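Local structure of putative tetR-family transcriptional regulatory protein (Streptomyces coelicolor, 2DG8) at residues I14-L19 / L56-F61; F64-I68 / D103-T107; D73-A79 / H134-H138; R86-A90 / I174-T178. The protein probably regulates transcription as a TetR-family protein, binding DNA through an N-terminal helix-turn-helix domain. One frame throughout, in Å; residues are numbered along the deposited sequence.

Followed from the N terminus, the chain shows how an all-helical regulator is held together: three of its four contacts lie along one long helix, 53-77, and the fourth joins helix 82-98 to helix 167-177. Interaction 1 closes first, bringing helix 10-25 back against the start of helix 53-77 around the helix-turn-helix. Only then does interaction 2 open, farther along the same helix, and it touches interaction 1 where L106 meets L19 and F61. Interactions 2, 3 and 4 cross one another, their segments alternating: 64-68 reaches 103-107, 73-79 waits for 134-138, and 86-90 for 174-178. Helix 53-77 thus joins the DNA-binding domain to the C-terminal domain, where interactions 3 and 4 touch through L76 and V89.

Interaction 1: residues I14-L19 / L56-F61; sequences ILAATL and LLREAF
Two helices that cross almost at right angles can pack closely if a small residue sits at the crossing, and residues 14-19 and 56-61 illustrate it. Both are regular helix; their axes approach to 9.0 Å at a crossing angle of -85°, and the nearest CA atoms, those of L15 and A60, are 5.1 Å apart. The leucines take contrasting conformations. L15 is m,t, which sets CD2 3.6 Å from A60 N, 3.7 Å from E59 CB and 3.9 Å from L56 CD2. L19 lies between wells, chi1 -111° and chi2 19°, yet its CD1 reaches A60 CB at 3.9 Å and its CD2 the A60 O at 3.5 Å. The arrangement belongs to the three-helix DNA-binding domain of TetR regulators, in which the first helix packs against the start of the fourth; I35 of helix 32-39 covers T18 and L56, and F50 covers I14, L15 and L56. L56, chi1 t with chi2 near -98°, places CD2 3.9 Å from I14 CG2 and CD1 3.4 Å from T18 CG2. T18 is m: its OG1 donates to I14 O one turn back at 2.7 Å, turning the methyl CG2 toward the other helix, where it also lies 4.0 Å from A60 CB. At the margin, E59 adds its CB to the packing while its carboxylate forms a salt bridge with R11.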
loop_
_atom_site.group_PDB
_atom_site.type_symbol
_atom_site.label_atom_id
_atom_site.label_comp_id
_atom_site.label_asym_id
_atom_site.label_seq_id
_atom_site.Cartn_x
_atom_site.Cartn_y
_atom_site.Cartn_z
ATOM N N ILE A 14 2.334 -25.389 7.529
ATOM C CA ILE A 14 3.313 -24.947 6.556
ATOM C C ILE A 14 2.929 -23.557 6.064
ATOM O O ILE A 14 3.785 -22.678 5.950
ATOM C CB ILE A 14 3.408 -25.934 5.373
ATOM C CG1 ILE A 14 4.078 -27.229 5.852
ATOM C CG2 ILE A 14 4.203 -25.306 4.225
ATOM C CD1 ILE A 14 4.053 -28.375 4.850
ATOM N N LEU A 15 1.638 -23.359 5.798
ATOM C CA LEU A 15 1.149 -22.070 5.323
ATOM C C LEU A 15 1.400 -20.967 6.343
ATOM O O LEU A 15 1.856 -19.875 5.994
ATOM C CB LEU A 15 -0.343 -22.156 5.006
ATOM C CG LEU A 15 -0.687 -22.990 3.765
ATOM C CD1 LEU A 15 -2.188 -23.075 3.613
ATOM C CD2 LEU A 15 -0.058 -22.363 2.523
ATOM N N ALA A 16 1.122 -21.265 7.607
ATOM C CA ALA A 16 1.326 -20.302 8.683
ATOM C C ALA A 16 2.800 -19.913 8.810
ATOM O O ALA A 16 3.124 -18.737 8.954
ATOM C CB ALA A 16 0.821 -20.881 10.003
ATOM N N ALA A 17 3.684 -20.905 8.757
ATOM C CA ALA A 17 5.121 -20.670 8.874
ATOM C C ALA A 17 5.611 -19.810 7.712
ATOM O O ALA A 17 6.535 -18.999 7.860
ATOM C CB ALA A 17 5.862 -22.003 8.895
ATOM N N THR A 18 4.988 -19.997 6.551
ATOM C CA THR A 18 5.340 -19.227 5.365
ATOM C C THR A 18 4.992 -17.750 5.605
ATOM O O THR A 18 5.756 -16.850 5.260
ATOM C CB THR A 18 4.568 -19.734 4.128
ATOM O OG1 THR A 18 4.786 -21.142 3.970
ATOM C CG2 THR A 18 5.049 -19.014 2.865
ATOM N N LEU A 19 3.830 -17.524 6.205
ATOM C CA LEU A 19 3.349 -16.179 6.524
ATOM C C LEU A 19 4.266 -15.551 7.575
ATOM O O LEU A 19 4.667 -14.401 7.437
ATOM C CB LEU A 19 1.904 -16.259 7.038
ATOM C CG LEU A 19 0.759 -15.689 6.186
ATOM C CD1 LEU A 19 1.147 -15.513 4.725
ATOM C CD2 LEU A 19 -0.437 -16.609 6.337
ATOM N N LEU A 56 2.308 -22.383 -3.116
ATOM C CA LEU A 56 2.542 -22.158 -1.689
ATOM C C LEU A 56 2.235 -20.688 -1.374
ATOM O O LEU A 56 1.454 -20.386 -0.470
ATOM C CB LEU A 56 4.009 -22.499 -1.362
ATOM C CG LEU A 56 4.570 -22.656 0.060
ATOM C CD1 LEU A 56 5.238 -21.378 0.475
ATOM C CD2 LEU A 56 3.474 -23.078 1.054
ATOM N N LEU A 57 2.833 -19.778 -2.137
ATOM C CA LEU A 57 2.604 -18.352 -1.919
ATOM C C LEU A 57 1.150 -17.956 -2.144
ATOM O O LEU A 57 0.591 -17.142 -1.401
ATOM C CB LEU A 57 3.507 -17.512 -2.822
ATOM C CG LEU A 57 4.998 -17.501 -2.464
ATOM C CD1 LEU A 57 5.733 -16.555 -3.387
ATOM C CD2 LEU A 57 5.182 -17.075 -1.015
ATOM N N ARG A 58 0.530 -18.532 -3.164
ATOM C CA ARG A 58 -0.862 -18.216 -3.451
ATOM C C ARG A 58 -1.750 -18.683 -2.309
ATOM O O ARG A 58 -2.652 -17.956 -1.883
ATOM C CB ARG A 58 -1.303 -18.861 -4.770
ATOM C CG ARG A 58 -0.563 -18.309 -5.996
ATOM C CD ARG A 58 -0.954 -19.035 -7.278
ATOM N NE ARG A 58 -2.268 -18.645 -7.772
ATOM C CZ ARG A 58 -2.531 -17.479 -8.361
ATOM N NH1 ARG A 58 -1.566 -16.582 -8.534
ATOM N NH2 ARG A 58 -3.762 -17.207 -8.779
ATOM N N GLU A 59 -1.489 -19.885 -1.798
ATOM C CA GLU A 59 -2.295 -20.407 -0.701
ATOM C C GLU A 59 -2.008 -19.683 0.610
ATOM O O GLU A 59 -2.907 -19.524 1.431
ATOM C CB GLU A 59 -2.077 -21.916 -0.525
ATOM C CG GLU A 59 -2.475 -22.741 -1.740
ATOM C CD GLU A 59 -2.777 -24.198 -1.402
ATOM O OE1 GLU A 59 -2.578 -25.066 -2.278
ATOM O OE2 GLU A 59 -3.228 -24.471 -0.270
ATOM N N ALA A 60 -0.763 -19.245 0.804
ATOM C CA ALA A 60 -0.391 -18.525 2.020
ATOM C C ALA A 60 -1.044 -17.145 2.082
ATOM O O ALA A 60 -1.645 -16.779 3.087
ATOM C CB ALA A 60 1.122 -18.379 2.114
ATOM N N PHE A 61 -0.912 -16.378 1.006
ATOM C CA PHE A 61 -1.489 -15.040 0.958
ATOM C C PHE A 61 -3.006 -15.101 0.867
ATOM O O PHE A 61 -3.705 -14.142 1.222
ATOM C CB PHE A 61 -0.911 -14.253 -0.220
ATOM C CG PHE A 61 0.437 -13.629 0.071
ATOM C CD1 PHE A 61 1.535 -13.903 -0.732
ATOM C CD2 PHE A 61 0.592 -12.737 1.131
ATOM C CE1 PHE A 61 2.773 -13.299 -0.489
ATOM C CE2 PHE A 61 1.823 -12.127 1.386
ATOM C CZ PHE A 61 2.919 -12.406 0.571
#

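Interaction 2: residues F64-I68 / D103-T107; sequences FTDHI and DLVLT
An aromatic ring inserted against a helix, with one polar bond beside it, can join two helices whose axes stay well apart. Residues 64-68 and 103-107 are both helical, with axes 11.3 Å apart at closest approach, a crossing angle of -125°, and F64 and L106 as the nearest CA pair at 7.8 Å. The apolar part centres on F64, whose t rotamer and chi2 of -101° carry the ring across the gap. L106, m,t, lies over one face: its CB is 3.8 Å from the centroid of the F64 ring, a CH-pi contact only 14° off the normal, and its CD1 is 3.6 Å from F64 CD2. Carbon also meets polar atoms by van der Waals contact: F64 CZ is 3.3 Å from T107 OG1, at the ring edge, and 3.3 Å from D103 O, while I68 CD1 lies 4.0 Å from D103 OD1. The threonine hydroxyl is engaged within its own helix, donating from T107 OG1 to D103 O at 2.7 Å. Hydrogen bonding across the gap falls to H67, a t rotamer, whose NE2 donates to D103 OD1 at 3.0 Å; D103 is m. The pair sits close to the centre of the folded subunit, where the long helix 53-77 leaves the DNA-binding domain: L19 and I22 of helix 10-25 pack on L106, while W127 of helix 121-135 covers I68 and T107.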
loop_
_atom_site.group_PDB
_atom_site.type_symbol
_atom_site.label_atom_id
_atom_site.label_comp_id
_atom_site.label_asym_id
_atom_site.label_seq_id
_atom_site.Cartn_x
_atom_site.Cartn_y
_atom_site.Cartn_z
ATOM N N PHE A 64 -4.020 -15.366 4.459
ATOM C CA PHE A 64 -3.921 -14.053 5.106
ATOM C C PHE A 64 -5.100 -13.199 4.637
ATOM O O PHE A 64 -5.703 -12.455 5.405
ATOM C CB PHE A 64 -2.605 -13.354 4.738
ATOM C CG PHE A 64 -2.563 -11.916 5.153
ATOM C CD1 PHE A 64 -2.792 -10.902 4.228
ATOM C CD2 PHE A 64 -2.360 -11.574 6.490
ATOM C CE1 PHE A 64 -2.824 -9.565 4.631
ATOM C CE2 PHE A 64 -2.394 -10.240 6.903
ATOM C CZ PHE A 64 -2.626 -9.236 5.970
ATOM N N THR A 65 -5.426 -13.336 3.364
ATOM C CA THR A 65 -6.533 -12.615 2.754
ATOM C C THR A 65 -7.866 -12.970 3.424
ATOM O O THR A 65 -8.666 -12.084 3.738
ATOM C CB THR A 65 -6.555 -12.911 1.230
ATOM O OG1 THR A 65 -6.034 -11.765 0.543
ATOM C CG2 THR A 65 -7.951 -13.263 0.727
ATOM N N ASP A 66 -8.088 -14.257 3.667
ATOM C CA ASP A 66 -9.316 -14.722 4.318
ATOM C C ASP A 66 -9.449 -14.080 5.696
ATOM O O ASP A 66 -10.540 -13.700 6.124
ATOM C CB ASP A 66 -9.287 -16.250 4.476
ATOM C CG ASP A 66 -9.491 -16.987 3.157
ATOM O OD1 ASP A 66 -9.238 -18.212 3.111
ATOM O OD2 ASP A 66 -9.914 -16.351 2.169
ATOM N N HIS A 67 -8.317 -13.970 6.381
ATOM C CA HIS A 67 -8.235 -13.397 7.725
ATOM C C HIS A 67 -8.685 -11.935 7.812
ATOM O O HIS A 67 -9.486 -11.577 8.678
ATOM C CB HIS A 67 -6.790 -13.541 8.237
ATOM C CG HIS A 67 -6.451 -12.627 9.374
ATOM N ND1 HIS A 67 -6.946 -12.803 10.649
ATOM C CD2 HIS A 67 -5.669 -11.522 9.423
ATOM C CE1 HIS A 67 -6.483 -11.846 11.433
ATOM N NE2 HIS A 67 -5.706 -11.056 10.714
ATOM N N ILE A 68 -8.170 -11.094 6.922
ATOM C CA ILE A 68 -8.533 -9.682 6.927
ATOM C C ILE A 68 -9.984 -9.504 6.498
ATOM O O ILE A 68 -10.700 -8.653 7.037
ATOM C CB ILE A 68 -7.598 -8.863 6.007
ATOM C CG1 ILE A 68 -6.152 -8.983 6.509
ATOM C CG2 ILE A 68 -7.995 -7.392 6.024
ATOM C CD1 ILE A 68 -5.922 -8.388 7.897
ATOM N N ASP A 103 0.248 -7.865 10.324
ATOM C CA ASP A 103 -0.769 -7.784 9.283
ATOM C C ASP A 103 -0.464 -6.653 8.291
ATOM O O ASP A 103 -0.628 -6.813 7.077
ATOM C CB ASP A 103 -2.150 -7.601 9.916
ATOM C CG ASP A 103 -2.647 -8.871 10.600
ATOM O OD1 ASP A 103 -3.718 -8.834 11.246
ATOM O OD2 ASP A 103 -1.962 -9.915 10.482
ATOM N N LEU A 104 -0.011 -5.514 8.806
ATOM C CA LEU A 104 0.335 -4.385 7.950
ATOM C C LEU A 104 1.466 -4.792 7.000
ATOM O O LEU A 104 1.418 -4.506 5.810
ATOM C CB LEU A 104 0.781 -3.194 8.804
ATOM C CG LEU A 104 1.389 -1.992 8.082
ATOM C CD1 LEU A 104 0.340 -1.313 7.187
ATOM C CD2 LEU A 104 1.935 -1.018 9.129
ATOM N N VAL A 105 2.484 -5.453 7.539
ATOM C CA VAL A 105 3.622 -5.899 6.732
ATOM C C VAL A 105 3.209 -6.932 5.672
ATOM O O VAL A 105 3.632 -6.845 4.517
ATOM C CB VAL A 105 4.746 -6.496 7.646
ATOM C CG1 VAL A 105 5.856 -7.122 6.805
ATOM C CG2 VAL A 105 5.320 -5.404 8.529
ATOM N N LEU A 106 2.375 -7.899 6.054
ATOM C CA LEU A 106 1.926 -8.925 5.107
ATOM C C LEU A 106 1.074 -8.276 4.020
ATOM O O LEU A 106 1.149 -8.645 2.842
ATOM C CB LEU A 106 1.139 -10.021 5.836
ATOM C CG LEU A 106 1.975 -10.931 6.764
ATOM C CD1 LEU A 106 1.064 -11.909 7.530
ATOM C CD2 LEU A 106 3.001 -11.701 5.933
ATOM N N THR A 107 0.272 -7.294 4.410
ATOM C CA THR A 107 -0.549 -6.588 3.444
ATOM C C THR A 107 0.373 -5.911 2.429
ATOM O O THR A 107 0.181 -6.030 1.222
ATOM C CB THR A 107 -1.427 -5.490 4.119
ATOM O OG1 THR A 107 -2.311 -6.091 5.068
ATOM C CG2 THR A 107 -2.250 -4.757 3.087
#

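Interaction 3: residues D73-A79 / H134-H138; sequences DEHLGAA and HLEKH
A histidine just past one helix can bond to a backbone carbonyl just past another. Residues 73-76 are helical, near the end of the long helix, and the chain then leaves the helix, A79 N bonding back to L76 O at 3.0 Å; across from them, 134-135 finish helix 121-135, and the residues up to H138 follow as loop. D73 and H134 are the closest CA pair, 6.2 Å apart. H138, chi1 m with chi2 87°, points its ring at the first segment, and its NE2 donates to A79 O at 3.0 Å with an angle of 170°. H138 CE1 touches L76 O at 3.0 Å, but H138 NE2, 3.5 Å from L76 O, is badly angled and makes no bond to it. On its own side, H138 N donates to L135 O at 3.1 Å, whereas ND1 of H138 is buried without a partner. H134 ND1 bonds weakly to R130 O, and D73 CB packs over the H134 ring face, a CH-pi contact 4.0 Å from the centroid. D73 OD2 and K137 NZ, 4.2 Å apart, fall short of a salt bridge. L76, m,m, closes the apolar side, CD1 to L135 CD1 at 4.0 Å. In the surrounding C-terminal domain, helix 82-98 packs on L76 through L92 and on H138 through A85, and helix 141-159 on L135 through A144 and D148.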
loop_
_atom_site.group_PDB
_atom_site.type_symbol
_atom_site.label_atom_id
_atom_site.label_comp_id
_atom_site.label_asym_id
_atom_site.label_seq_id
_atom_site.Cartn_x
_atom_site.Cartn_y
_atom_site.Cartn_z
ATOM N N ASP A 73 -15.842 -8.662 8.232
ATOM C CA ASP A 73 -17.062 -9.326 8.659
ATOM C C ASP A 73 -17.316 -9.086 10.139
ATOM O O ASP A 73 -18.444 -8.812 10.549
ATOM C CB ASP A 73 -16.964 -10.827 8.416
ATOM C CG ASP A 73 -18.256 -11.544 8.739
ATOM O OD1 ASP A 73 -18.234 -12.787 8.860
ATOM O OD2 ASP A 73 -19.296 -10.858 8.864
ATOM N N GLU A 74 -16.261 -9.193 10.941
ATOM C CA GLU A 74 -16.380 -8.980 12.376
ATOM C C GLU A 74 -16.971 -7.604 12.702
ATOM O O GLU A 74 -17.888 -7.491 13.520
ATOM C CB GLU A 74 -15.011 -9.107 13.050
ATOM C CG GLU A 74 -15.077 -9.077 14.578
ATOM C CD GLU A 74 -13.707 -8.946 15.234
ATOM O OE1 GLU A 74 -12.799 -9.742 14.906
ATOM O OE2 GLU A 74 -13.545 -8.047 16.087
ATOM N N HIS A 75 -16.441 -6.561 12.068
ATOM C CA HIS A 75 -16.911 -5.203 12.313
ATOM C C HIS A 75 -18.238 -4.880 11.657
ATOM O O HIS A 75 -19.146 -4.360 12.308
ATOM C CB HIS A 75 -15.873 -4.174 11.840
ATOM C CG HIS A 75 -14.695 -4.046 12.749
ATOM N ND1 HIS A 75 -13.634 -4.924 12.721
ATOM C CD2 HIS A 75 -14.434 -3.170 13.748
ATOM C CE1 HIS A 75 -12.769 -4.595 13.663
ATOM N NE2 HIS A 75 -13.230 -3.535 14.302
ATOM N N LEU A 76 -18.339 -5.179 10.366
ATOM C CA LEU A 76 -19.540 -4.888 9.593
ATOM C C LEU A 76 -20.723 -5.798 9.906
ATOM O O LEU A 76 -21.874 -5.356 9.909
ATOM C CB LEU A 76 -19.225 -4.953 8.095
ATOM C CG LEU A 76 -18.339 -3.861 7.480
ATOM C CD1 LEU A 76 -19.062 -2.516 7.518
ATOM C CD2 LEU A 76 -17.035 -3.774 8.228
ATOM N N GLY A 77 -20.443 -7.069 10.158
ATOM C CA GLY A 77 -21.512 -8.004 10.456
ATOM C C GLY A 77 -22.310 -7.617 11.687
ATOM O O GLY A 77 -23.491 -7.950 11.793
ATOM N N ALA A 78 -21.672 -6.903 12.612
ATOM C CA ALA A 78 -22.323 -6.481 13.850
ATOM C C ALA A 78 -23.054 -5.144 13.751
ATOM O O ALA A 78 -23.553 -4.637 14.757
ATOM C CB ALA A 78 -21.295 -6.420 14.978
ATOM N N ALA A 79 -23.117 -4.571 12.552
ATOM C CA ALA A 79 -23.793 -3.291 12.351
ATOM C C ALA A 79 -25.251 -3.504 11.957
ATOM O O ALA A 79 -25.550 -4.265 11.038
ATOM C CB ALA A 79 -23.069 -2.473 11.280
ATOM N N HIS A 134 -19.129 -7.653 2.065
ATOM C CA HIS A 134 -19.555 -7.244 3.403
ATOM C C HIS A 134 -19.954 -5.777 3.466
ATOM O O HIS A 134 -20.804 -5.395 4.267
ATOM C CB HIS A 134 -18.455 -7.513 4.424
ATOM C CG HIS A 134 -18.103 -8.963 4.554
ATOM N ND1 HIS A 134 -16.963 -9.503 4.003
ATOM C CD2 HIS A 134 -18.774 -9.991 5.123
ATOM C CE1 HIS A 134 -16.945 -10.807 4.225
ATOM N NE2 HIS A 134 -18.032 -11.126 4.901
ATOM N N LEU A 135 -19.340 -4.957 2.624
ATOM C CA LEU A 135 -19.648 -3.536 2.605
ATOM C C LEU A 135 -21.027 -3.337 1.982
ATOM O O LEU A 135 -21.793 -2.471 2.407
ATOM C CB LEU A 135 -18.590 -2.790 1.797
ATOM C CG LEU A 135 -17.598 -1.809 2.429
ATOM C CD1 LEU A 135 -17.327 -2.054 3.912
ATOM C CD2 LEU A 135 -16.340 -1.902 1.611
ATOM N N GLU A 136 -21.340 -4.152 0.981
ATOM C CA GLU A 136 -22.624 -4.052 0.303
ATOM C C GLU A 136 -23.797 -4.537 1.145
ATOM O O GLU A 136 -24.940 -4.491 0.698
ATOM C CB GLU A 136 -22.593 -4.809 -1.020
ATOM C CG GLU A 136 -21.644 -4.208 -2.033
ATOM C CD GLU A 136 -21.710 -4.916 -3.361
ATOM O OE1 GLU A 136 -20.817 -4.691 -4.203
ATOM O OE2 GLU A 136 -22.666 -5.694 -3.563
ATOM N N LYS A 137 -23.519 -5.009 2.353
ATOM C CA LYS A 137 -24.594 -5.446 3.226
ATOM C C LYS A 137 -25.217 -4.199 3.853
ATOM O O LYS A 137 -26.257 -4.274 4.508
ATOM C CB LYS A 137 -24.067 -6.368 4.326
ATOM C CG LYS A 137 -23.617 -7.733 3.836
ATOM C CD LYS A 137 -23.131 -8.592 4.998
ATOM C CE LYS A 137 -22.501 -9.892 4.509
ATOM N NZ LYS A 137 -21.992 -10.703 5.656
ATOM N N HIS A 138 -24.582 -3.048 3.640
ATOM C CA HIS A 138 -25.084 -1.800 4.199
ATOM C C HIS A 138 -25.151 -0.650 3.205
ATOM O O HIS A 138 -25.942 0.270 3.381
ATOM C CB HIS A 138 -24.228 -1.361 5.390
ATOM C CG HIS A 138 -24.166 -2.362 6.501
ATOM N ND1 HIS A 138 -23.239 -3.383 6.535
ATOM C CD2 HIS A 138 -24.904 -2.487 7.629
ATOM C CE1 HIS A 138 -23.407 -4.090 7.638
ATOM N NE2 HIS A 138 -24.410 -3.567 8.320
#

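Interaction 4: residues R86-A90 / I174-T178; sequences REAVA and IARIT
R86 lays its extended side chain, m,t,t with chi4 near 95°, across the end of helix 167-177, its CD 4.4 Å from A175 CA. NE of R86 donates to T178 OG1 at 2.9 Å, and R86 NH1 adds a weak bond to T178 O at 3.4 Å. T178, the first residue to leave helical phi/psi, is p; its OG1 in turn donates to I174 O at 2.7 Å, so one hydroxyl relays between the arginine and the last turn. Closest CA atoms are those of R86 and I174, 6.4 Å apart. I174, m,t, points toward helix 82-98 and fills the apolar part: its CD1 lies 3.6 Å from V89 CG1 and 4.0 Å from A90 CB, its CG2 4.0 Å from R86 CB. From helix 141-159, I151 covers V89 and L147 covers T178, while R176 and I177 meet the second subunit. Such packing of the last helix within a helical bundle is in keeping with the C-terminal domain of TetR-family proteins, through which they dimerise.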
loop_
_atom_site.group_PDB
_atom_site.type_symbol
_atom_site.label_atom_id
_atom_site.label_comp_id
_atom_site.label_asym_id
_atom_site.label_seq_id
_atom_site.Cartn_x
_atom_site.Cartn_y
_atom_site.Cartn_z
ATOM N N ARG A 86 -21.212 2.868 9.418
ATOM C CA ARG A 86 -20.232 3.937 9.260
ATOM C C ARG A 86 -19.298 3.957 10.461
ATOM O O ARG A 86 -18.083 4.115 10.317
ATOM C CB ARG A 86 -20.925 5.302 9.143
ATOM C CG ARG A 86 -21.830 5.452 7.937
ATOM C CD ARG A 86 -22.375 6.872 7.839
ATOM N NE ARG A 86 -23.137 7.090 6.607
ATOM C CZ ARG A 86 -24.460 6.973 6.500
ATOM N NH1 ARG A 86 -25.050 7.192 5.330
ATOM N NH2 ARG A 86 -25.196 6.649 7.560
ATOM N N GLU A 87 -19.881 3.809 11.648
ATOM C CA GLU A 87 -19.128 3.807 12.902
ATOM C C GLU A 87 -18.241 2.560 12.945
ATOM O O GLU A 87 -17.116 2.586 13.447
ATOM C CB GLU A 87 -20.106 3.780 14.079
ATOM C CG GLU A 87 -19.588 4.410 15.366
ATOM C CD GLU A 87 -19.551 5.929 15.300
ATOM O OE1 GLU A 87 -20.546 6.533 14.850
ATOM O OE2 GLU A 87 -18.534 6.519 15.711
ATOM N N ALA A 88 -18.779 1.464 12.418
ATOM C CA ALA A 88 -18.072 0.195 12.379
ATOM C C ALA A 88 -16.853 0.302 11.470
ATOM O O ALA A 88 -15.792 -0.249 11.772
ATOM C CB ALA A 88 -19.013 -0.911 11.870
ATOM N N VAL A 89 -17.015 1.007 10.354
ATOM C CA VAL A 89 -15.935 1.178 9.397
ATOM C C VAL A 89 -14.799 1.990 10.002
ATOM O O VAL A 89 -13.631 1.722 9.729
ATOM C CB VAL A 89 -16.433 1.867 8.107
ATOM C CG1 VAL A 89 -15.241 2.227 7.205
ATOM C CG2 VAL A 89 -17.388 0.932 7.361
ATOM N N ALA A 90 -15.140 2.982 10.821
ATOM C CA ALA A 90 -14.120 3.808 11.458
ATOM C C ALA A 90 -13.286 2.908 12.350
ATOM O O ALA A 90 -12.056 3.016 12.391
ATOM C CB ALA A 90 -14.767 4.936 12.289
ATOM N N ILE A 174 -15.663 9.013 5.985
ATOM C CA ILE A 174 -16.584 7.918 5.768
ATOM C C ILE A 174 -17.991 8.465 5.538
ATOM O O ILE A 174 -18.664 8.069 4.584
ATOM C CB ILE A 174 -16.552 6.952 6.970
ATOM C CG1 ILE A 174 -15.192 6.239 6.997
ATOM C CG2 ILE A 174 -17.695 5.960 6.879
ATOM C CD1 ILE A 174 -14.834 5.591 8.318
ATOM N N ALA A 175 -18.427 9.390 6.391
ATOM C CA ALA A 175 -19.760 9.966 6.238
ATOM C C ALA A 175 -19.897 10.616 4.871
ATOM O O ALA A 175 -20.908 10.446 4.197
ATOM C CB ALA A 175 -20.038 10.998 7.343
ATOM N N ARG A 176 -18.874 11.353 4.456
ATOM C CA ARG A 176 -18.904 12.016 3.157
ATOM C C ARG A 176 -18.960 11.042 1.964
ATOM O O ARG A 176 -19.817 11.185 1.089
ATOM C CB ARG A 176 -17.713 12.988 3.061
ATOM C CG ARG A 176 -18.057 14.354 3.677
ATOM C CD ARG A 176 -16.914 15.118 4.364
ATOM N NE ARG A 176 -15.975 15.754 3.450
ATOM C CZ ARG A 176 -15.314 16.881 3.714
ATOM N NH1 ARG A 176 -14.471 17.382 2.821
ATOM N NH2 ARG A 176 -15.507 17.527 4.855
ATOM N N ILE A 177 -18.085 10.033 1.945
ATOM C CA ILE A 177 -18.061 9.057 0.850
ATOM C C ILE A 177 -19.373 8.250 0.768
ATOM O O ILE A 177 -19.797 7.857 -0.314
ATOM C CB ILE A 177 -16.869 8.069 0.998
ATOM C CG1 ILE A 177 -16.412 7.568 -0.374
ATOM C CG2 ILE A 177 -17.281 6.860 1.829
ATOM C CD1 ILE A 177 -15.688 8.592 -1.200
ATOM N N THR A 178 -20.018 8.018 1.906
ATOM C CA THR A 178 -21.266 7.264 1.925
ATOM C C THR A 178 -22.510 8.166 1.867
ATOM O O THR A 178 -23.599 7.777 2.295
ATOM C CB THR A 178 -21.351 6.362 3.178
ATOM O OG1 THR A 178 -21.238 7.167 4.353
ATOM C CG2 THR A 178 -20.223 5.326 3.175
#